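Local coordinates for protein beta chain (Acipenser persicus, PDB 6IYH) that carries heme and, with the alpha chain, forms a four-chain sturgeon hemoglobin that probably transports oxygen, captured here in the ferric methemoglobin state, at residues B[36-40]-B[95-101]; B[27-32]-B[53-59]. Numbering follows the deposited sequence.

After helix 4-14 the chain runs through helix 19-33, whose second half gives residues 27-32 to contact 2. It then enters the 3-10 segment that holds residues 36-40, the first partner of contact 1. Contact 2 closes the shorter loop, when the end of helix 50-55 and the start of helix 57-75 return to helix 19-33. Contact 1 closes later, when residues 95-101 reach back to residues 36-40 beside the heme. The segments alternate, so the two loops cross. They also touch: Gln38 NE2 lies 2.9 Å from Leu31 O, a probable hydrogen bond. Together they tie helix 19-33 to the bend between helices 50-55 and 57-75, and the 3-10 segment to the heme-side loop before helix 100-117.

Contact 1: residues B[36-40]-B[95-101]; sequences WTQRY and LHVDPDN. With HEM (protoporphyrin IX containing Fe), chain D.
Residues 36-40 lie within a longer 3-10 helix, with Arg39 N bonded to Trp36 O and Tyr40 N to Thr37 O. Facing it, residues 95-101 leave a helix at His96, which has positive phi (60°), run extended through Val97 and Asp98, and enter helix 100-117. CA atoms pair Tyr40 with Leu95 (7.2 Å) and Thr37 with Asn101 (7.6 Å). Tyr40, chi1 m, has the Leu95 and His96 carbonyl oxygens at its ring edge. Tyr40 CD1 sits 3.9 Å from Val97 CG2, and Asp98 N donates to Tyr40 OH at 3.2 Å, nearly straight. This is the C-helix to FG-corner contact of a globin, at the heme edge and against the alpha chain. Tyr40 OH and Asn101 ND2 each also hydrogen-bond an acidic side chain of the alpha chain. Asp98, chi1 t, caps the next helix: Asp100 N donates to its OD1 at 2.8 Å. Asn101, chi1 m, puts OD1 3.4 Å from Thr37 CG2. Trp36, chi1 p, swings its indole to Asn101, and a water bridges them, 2.9 Å from Asn101 OD1 and, weakly, 3.1 Å from Trp36 NE1. Leu95 CD1 approaches HEM C2D at 3.3 Å, and Val97 CG1 lies 3.8 Å from HEM CAC.

Contact 2: residues B[27-32]-B[53-59]; sequences LVRLLV and IAGNAQV
In the globin fold this is the packing of the B helix against the D-E corner. Residues 27-32 are regular helix, with Leu31 N bonded to Leu27 O and Val32 N to Val28 O. The other segment has a bend: Ile53 and Ala54 lie near the end of helix 50-55, the chain turns at Asn56, and residues 57-59 begin helix 57-75. The CA atoms of Val28 and Ala54 come within 5.9 Å, and those of Leu27 and Val59 within 7.0 Å. No hydrogen bond crosses, so the fit rests on apolar shape.

Two bumps face helix 19-33. Ile53, chi1 m and chi2 t, reaches into the hollow between Val28, Leu31 and Val32. Ile53 CG2 is 3.9 Å from Val28 CG1. Ile53 CD1 is 3.9 Å from Leu31 CB and 3.8 Å from Val32 CG2. Val59, chi1 t, fills a second hollow formed by Leu27, Val28 and Leu31. Val59 CG1 lies 4.0 Å from both Leu27 CD2 and Val28 CG2, while Val59 CG2 lies 4.0 Å from Leu31 CD1. Val28, chi1 t, thus stands between the two bumps and also meets Ala54, with Val28 CG2 4.1 Å from Ala54 CA.

Arg29 points away and hydrogen-bonds the alpha chain. Gln38 and Phe41 also pack here, on Ile53 and Leu31. Asn56 is the N-cap of helix 57-75. Asn56 ND2 donates to Phe44 O, and Asn56 OD1 accepts from Gln58 N, weakly, at 2.9 Å and from Val59 N at 3.2 Å.

Contact 1: residues B[36-40]-B[95-101]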
loop_
_atom_site.group_PDB
_atom_site.type_symbol
_atom_site.label_atom_id
_atom_site.label_comp_id
_atom_site.label_asym_id
_atom_site.label_seq_id
_atom_site.Cartn_x
_atom_site.Cartn_y
_atom_site.Cartn_z
ATOM N N TRP B 36 -3.767 -1.494 -15.505
ATOM C CA TRP B 36 -3.489 -0.085 -15.489
ATOM C C TRP B 36 -2.072 0.252 -15.789
ATOM O O TRP B 36 -1.818 1.319 -16.321
ATOM C CB TRP B 36 -3.915 0.552 -14.207
ATOM C CG TRP B 36 -3.398 -0.099 -12.953
ATOM C CD1 TRP B 36 -2.207 0.162 -12.317
ATOM C CD2 TRP B 36 -4.042 -1.105 -12.200
ATOM N NE1 TRP B 36 -2.093 -0.612 -11.226
ATOM C CE2 TRP B 36 -3.192 -1.410 -11.117
ATOM C CE3 TRP B 36 -5.241 -1.826 -12.349
ATOM C CZ2 TRP B 36 -3.533 -2.297 -10.162
ATOM C CZ3 TRP B 36 -5.559 -2.731 -11.423
ATOM C CH2 TRP B 36 -4.682 -3.005 -10.355
ATOM N N THR B 37 -1.158 -0.698 -15.568
ATOM C CA THR B 37 0.197 -0.484 -15.907
ATOM C C THR B 37 0.432 -0.367 -17.405
ATOM O O THR B 37 1.479 0.136 -17.766
ATOM C CB THR B 37 1.129 -1.622 -15.336
ATOM O OG1 THR B 37 0.772 -2.905 -15.859
ATOM C CG2 THR B 37 1.036 -1.648 -13.779
ATOM N N GLN B 38 -0.511 -0.839 -18.221
ATOM C CA GLN B 38 -0.460 -0.716 -19.652
ATOM C C GLN B 38 -0.295 0.780 -20.072
ATOM O O GLN B 38 0.329 1.057 -21.127
ATOM C CB GLN B 38 -1.662 -1.355 -20.345
ATOM C CG GLN B 38 -1.804 -2.886 -20.249
ATOM C CD GLN B 38 -3.207 -3.347 -20.459
ATOM O OE1 GLN B 38 -4.004 -2.618 -21.089
ATOM N NE2 GLN B 38 -3.563 -4.520 -19.958
ATOM N N ARG B 39 -0.767 1.707 -19.243
ATOM C CA ARG B 39 -0.684 3.129 -19.592
ATOM C C ARG B 39 0.750 3.591 -19.717
ATOM O O ARG B 39 1.020 4.589 -20.402
ATOM C CB ARG B 39 -1.390 4.026 -18.572
ATOM C CG ARG B 39 -0.643 4.281 -17.246
ATOM C CD ARG B 39 -1.322 5.297 -16.317
ATOM N NE ARG B 39 -1.444 6.591 -16.937
ATOM C CZ ARG B 39 -0.467 7.487 -17.040
ATOM N NH1 ARG B 39 0.742 7.234 -16.576
ATOM N NH2 ARG B 39 -0.701 8.669 -17.596
ATOM N N TYR B 40 1.666 2.939 -19.000
ATOM C CA TYR B 40 3.038 3.440 -18.988
ATOM C C TYR B 40 3.786 2.968 -20.235
ATOM O O TYR B 40 4.780 3.550 -20.563
ATOM C CB TYR B 40 3.748 3.024 -17.745
ATOM C CG TYR B 40 3.167 3.515 -16.440
ATOM C CD1 TYR B 40 3.409 4.797 -15.959
ATOM C CD2 TYR B 40 2.363 2.684 -15.679
ATOM C CE1 TYR B 40 2.922 5.247 -14.737
ATOM C CE2 TYR B 40 1.884 3.115 -14.408
ATOM C CZ TYR B 40 2.134 4.427 -13.954
ATOM O OH TYR B 40 1.705 4.879 -12.699
ATOM N N LEU B 95 9.107 8.988 -16.373
ATOM C CA LEU B 95 7.997 8.053 -16.659
ATOM C C LEU B 95 6.822 8.236 -15.702
ATOM O O LEU B 95 5.709 7.794 -16.013
ATOM C CB LEU B 95 8.476 6.619 -16.588
ATOM C CG LEU B 95 9.644 6.264 -17.533
ATOM C CD1 LEU B 95 9.896 4.771 -17.344
ATOM C CD2 LEU B 95 9.362 6.512 -19.000
ATOM N N HIS B 96 7.090 8.844 -14.563
ATOM C CA HIS B 96 6.096 9.105 -13.543
ATOM C C HIS B 96 5.452 7.804 -13.036
ATOM O O HIS B 96 4.247 7.775 -12.746
ATOM C CB HIS B 96 5.008 10.053 -14.030
ATOM C CG HIS B 96 5.538 11.217 -14.831
ATOM N ND1 HIS B 96 6.156 12.301 -14.256
ATOM C CD2 HIS B 96 5.552 11.429 -16.161
ATOM C CE1 HIS B 96 6.562 13.131 -15.208
ATOM N NE2 HIS B 96 6.218 12.622 -16.371
ATOM N N VAL B 97 6.276 6.771 -12.854
ATOM C CA VAL B 97 5.633 5.454 -12.465
ATOM C C VAL B 97 5.363 5.476 -10.962
ATOM O O VAL B 97 6.258 5.750 -10.138
ATOM C CB VAL B 97 6.578 4.304 -12.760
ATOM C CG1 VAL B 97 6.051 2.978 -12.176
ATOM C CG2 VAL B 97 6.894 4.156 -14.237
ATOM N N ASP B 98 4.083 5.273 -10.543
ATOM C CA ASP B 98 3.825 5.159 -9.123
ATOM C C ASP B 98 4.565 3.958 -8.537
ATOM O O ASP B 98 4.473 2.857 -9.106
ATOM C CB ASP B 98 2.360 5.006 -8.797
ATOM C CG ASP B 98 2.098 5.010 -7.311
ATOM O OD1 ASP B 98 2.400 4.016 -6.580
ATOM O OD2 ASP B 98 1.583 6.002 -6.832
ATOM N N PRO B 99 5.320 4.180 -7.463
ATOM C CA PRO B 99 6.206 3.111 -6.956
ATOM C C PRO B 99 5.502 1.849 -6.468
ATOM O O PRO B 99 6.155 0.810 -6.346
ATOM C CB PRO B 99 6.926 3.760 -5.786
ATOM C CG PRO B 99 6.674 5.216 -5.909
ATOM C CD PRO B 99 5.511 5.483 -6.759
ATOM N N ASP B 100 4.178 1.899 -6.206
ATOM C CA ASP B 100 3.486 0.650 -5.885
ATOM C C ASP B 100 3.584 -0.367 -6.978
ATOM O O ASP B 100 3.600 -1.540 -6.723
ATOM C CB ASP B 100 1.990 0.912 -5.640
ATOM C CG ASP B 100 1.723 1.551 -4.301
ATOM O OD1 ASP B 100 2.652 1.790 -3.523
ATOM O OD2 ASP B 100 0.559 1.750 -4.011
ATOM N N ASN B 101 3.745 0.080 -8.218
ATOM C CA ASN B 101 3.903 -0.838 -9.303
ATOM C C ASN B 101 5.234 -1.623 -9.278
ATOM O O ASN B 101 5.240 -2.744 -9.812
ATOM C CB ASN B 101 3.766 -0.125 -10.591
ATOM C CG ASN B 101 2.402 0.503 -10.737
ATOM O OD1 ASN B 101 1.424 -0.217 -10.739
ATOM N ND2 ASN B 101 2.354 1.809 -10.900
HETATM C CHA HEM D . 12.240 1.180 -18.878
HETATM C CHB HEM D . 14.084 -1.551 -15.386
HETATM C CHC HEM D . 9.716 -1.634 -13.262
HETATM C CHD HEM D . 7.951 1.239 -16.710
HETATM C C1A HEM D . 13.090 0.467 -18.065
HETATM C C2A HEM D . 14.438 0.172 -18.436
HETATM C C3A HEM D . 14.944 -0.599 -17.489
HETATM C C4A HEM D . 13.927 -0.833 -16.525
HETATM C CMA HEM D . 16.365 -1.165 -17.440
HETATM C CAA HEM D . 15.196 0.655 -19.659
HETATM C CBA HEM D . 15.975 1.916 -19.291
HETATM C CGA HEM D . 16.809 2.490 -20.428
HETATM O O1A HEM D . 16.283 2.974 -21.452
HETATM O O2A HEM D . 18.050 2.508 -20.348
HETATM C C1B HEM D . 13.036 -1.832 -14.484
HETATM C C2B HEM D . 13.181 -2.624 -13.293
HETATM C C3B HEM D . 11.930 -2.700 -12.754
HETATM C C4B HEM D . 11.066 -1.835 -13.546
HETATM C CMB HEM D . 14.401 -3.394 -12.760
HETATM C CAB HEM D . 11.410 -3.388 -11.552
HETATM C CBB HEM D . 12.069 -4.376 -10.921
HETATM C C1C HEM D . 8.805 -0.929 -14.012
HETATM C C2C HEM D . 7.397 -0.727 -13.751
HETATM C C3C HEM D . 6.904 0.111 -14.741
HETATM C C4C HEM D . 8.043 0.495 -15.578
HETATM C CMC HEM D . 6.696 -1.506 -12.695
HETATM C CAC HEM D . 5.522 0.570 -15.028
HETATM C CBC HEM D . 4.479 0.041 -14.371
HETATM C C1D HEM D . 9.013 1.381 -17.621
HETATM C C2D HEM D . 8.829 2.088 -18.876
HETATM C C3D HEM D . 10.024 2.132 -19.483
HETATM C C4D HEM D . 10.890 1.382 -18.571
HETATM C CMD HEM D . 7.544 2.770 -19.353
HETATM C CAD HEM D . 10.377 2.723 -20.840
HETATM C CBD HEM D . 9.873 1.661 -21.861
HETATM C CGD HEM D . 10.108 1.953 -23.335
HETATM O O1D HEM D . 11.151 1.589 -23.908
HETATM O O2D HEM D . 9.211 2.480 -23.988
HETATM N NA HEM D . 12.804 -0.149 -16.920
HETATM N NB HEM D . 11.789 -1.313 -14.554
HETATM N NC HEM D . 9.141 -0.132 -15.096
HETATM N ND HEM D . 10.281 0.957 -17.394
HETATM FE FE HEM D . 11.019 -0.107 -16.009
HETATM O O HOH W 1 -0.537 1.047 -9.089
HETATM O O HOH W 2 10.331 -1.809 -16.990
#

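Contact 2: residues B[27-32]-B[53-59]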
loop_
_atom_site.group_PDB
_atom_site.type_symbol
_atom_site.label_atom_id
_atom_site.label_comp_id
_atom_site.label_asym_id
_atom_site.label_seq_id
_atom_site.Cartn_x
_atom_site.Cartn_y
_atom_site.Cartn_z
ATOM N N LEU B 27 6.752 -9.702 -17.131
ATOM C CA LEU B 27 6.089 -8.476 -17.611
ATOM C C LEU B 27 4.679 -8.767 -18.145
ATOM O O LEU B 27 3.788 -7.919 -18.013
ATOM C CB LEU B 27 6.937 -7.841 -18.703
ATOM C CG LEU B 27 6.440 -6.490 -19.173
ATOM C CD1 LEU B 27 6.275 -5.506 -18.076
ATOM C CD2 LEU B 27 7.427 -5.907 -20.218
ATOM N N VAL B 28 4.468 -9.932 -18.788
ATOM C CA VAL B 28 3.158 -10.330 -19.209
ATOM C C VAL B 28 2.185 -10.322 -18.039
ATOM O O VAL B 28 1.061 -9.777 -18.132
ATOM C CB VAL B 28 3.132 -11.696 -19.913
ATOM C CG1 VAL B 28 1.730 -12.149 -20.160
ATOM C CG2 VAL B 28 3.879 -11.562 -21.228
ATOM N N ARG B 29 2.607 -10.971 -16.964
ATOM C CA ARG B 29 1.812 -10.994 -15.771
ATOM C C ARG B 29 1.554 -9.636 -15.223
ATOM O O ARG B 29 0.407 -9.375 -14.836
ATOM C CB ARG B 29 2.348 -11.962 -14.706
ATOM C CG ARG B 29 2.217 -13.458 -15.141
ATOM C CD ARG B 29 2.923 -14.357 -14.141
ATOM N NE ARG B 29 2.955 -15.705 -14.691
ATOM C CZ ARG B 29 1.962 -16.582 -14.533
ATOM N NH1 ARG B 29 0.904 -16.316 -13.759
ATOM N NH2 ARG B 29 2.042 -17.746 -15.133
ATOM N N LEU B 30 2.552 -8.730 -15.212
ATOM C CA LEU B 30 2.327 -7.420 -14.737
ATOM C C LEU B 30 1.179 -6.767 -15.533
ATOM O O LEU B 30 0.243 -6.164 -14.997
ATOM C CB LEU B 30 3.578 -6.545 -14.805
ATOM C CG LEU B 30 3.364 -5.126 -14.353
ATOM C CD1 LEU B 30 3.210 -5.037 -12.866
ATOM C CD2 LEU B 30 4.457 -4.233 -14.857
ATOM N N LEU B 31 1.293 -6.849 -16.844
ATOM C CA LEU B 31 0.335 -6.149 -17.734
ATOM C C LEU B 31 -1.076 -6.772 -17.747
ATOM O O LEU B 31 -2.095 -6.019 -17.925
ATOM C CB LEU B 31 0.919 -6.105 -19.146
ATOM C CG LEU B 31 2.198 -5.295 -19.303
ATOM C CD1 LEU B 31 2.713 -5.534 -20.724
ATOM C CD2 LEU B 31 1.910 -3.826 -19.079
ATOM N N VAL B 32 -1.163 -8.079 -17.514
ATOM C CA VAL B 32 -2.457 -8.743 -17.432
ATOM C C VAL B 32 -3.071 -8.548 -16.029
ATOM O O VAL B 32 -4.318 -8.234 -15.938
ATOM C CB VAL B 32 -2.363 -10.255 -17.786
ATOM C CG1 VAL B 32 -3.675 -10.983 -17.431
ATOM C CG2 VAL B 32 -1.980 -10.390 -19.263
ATOM N N ILE B 53 -1.002 -9.275 -25.335
ATOM C CA ILE B 53 0.150 -9.044 -24.466
ATOM C C ILE B 53 1.131 -10.185 -24.576
ATOM O O ILE B 53 2.363 -9.989 -24.823
ATOM C CB ILE B 53 -0.303 -8.846 -23.014
ATOM C CG1 ILE B 53 -1.070 -7.501 -22.833
ATOM C CG2 ILE B 53 0.882 -8.921 -22.089
ATOM C CD1 ILE B 53 -1.908 -7.400 -21.576
ATOM N N ALA B 54 0.633 -11.419 -24.410
ATOM C CA ALA B 54 1.516 -12.583 -24.377
ATOM C C ALA B 54 2.236 -12.825 -25.649
ATOM O O ALA B 54 3.325 -13.310 -25.655
ATOM C CB ALA B 54 0.695 -13.828 -23.999
ATOM N N GLY B 55 1.643 -12.441 -26.764
ATOM C CA GLY B 55 2.369 -12.617 -28.031
ATOM C C GLY B 55 3.124 -11.446 -28.543
ATOM O O GLY B 55 3.709 -11.508 -29.633
ATOM N N ASN B 56 3.089 -10.326 -27.825
ATOM C CA ASN B 56 3.714 -9.119 -28.293
ATOM C C ASN B 56 5.256 -9.158 -28.164
ATOM O O ASN B 56 5.826 -9.093 -27.080
ATOM C CB ASN B 56 3.104 -7.938 -27.502
ATOM C CG ASN B 56 3.538 -6.603 -28.008
ATOM O OD1 ASN B 56 4.684 -6.367 -28.247
ATOM N ND2 ASN B 56 2.612 -5.681 -28.097
ATOM N N ALA B 57 5.939 -9.089 -29.316
ATOM C CA ALA B 57 7.419 -9.087 -29.362
ATOM C C ALA B 57 8.087 -7.995 -28.564
ATOM O O ALA B 57 9.128 -8.228 -27.981
ATOM C CB ALA B 57 7.895 -9.064 -30.844
ATOM N N GLN B 58 7.494 -6.806 -28.493
ATOM C CA GLN B 58 8.032 -5.727 -27.707
ATOM C C GLN B 58 7.895 -5.949 -26.239
ATOM O O GLN B 58 8.800 -5.564 -25.519
ATOM C CB GLN B 58 7.445 -4.374 -28.076
ATOM C CG GLN B 58 7.902 -4.051 -29.478
ATOM C CD GLN B 58 7.246 -2.821 -30.005
ATOM O OE1 GLN B 58 7.750 -1.729 -29.770
ATOM N NE2 GLN B 58 6.145 -2.988 -30.810
ATOM N N VAL B 59 6.799 -6.578 -25.857
ATOM C CA VAL B 59 6.696 -6.968 -24.423
ATOM C C VAL B 59 7.817 -7.941 -24.060
ATOM O O VAL B 59 8.474 -7.820 -23.025
ATOM C CB VAL B 59 5.322 -7.568 -24.158
ATOM C CG1 VAL B 59 5.242 -8.072 -22.712
ATOM C CG2 VAL B 59 4.274 -6.484 -24.317
#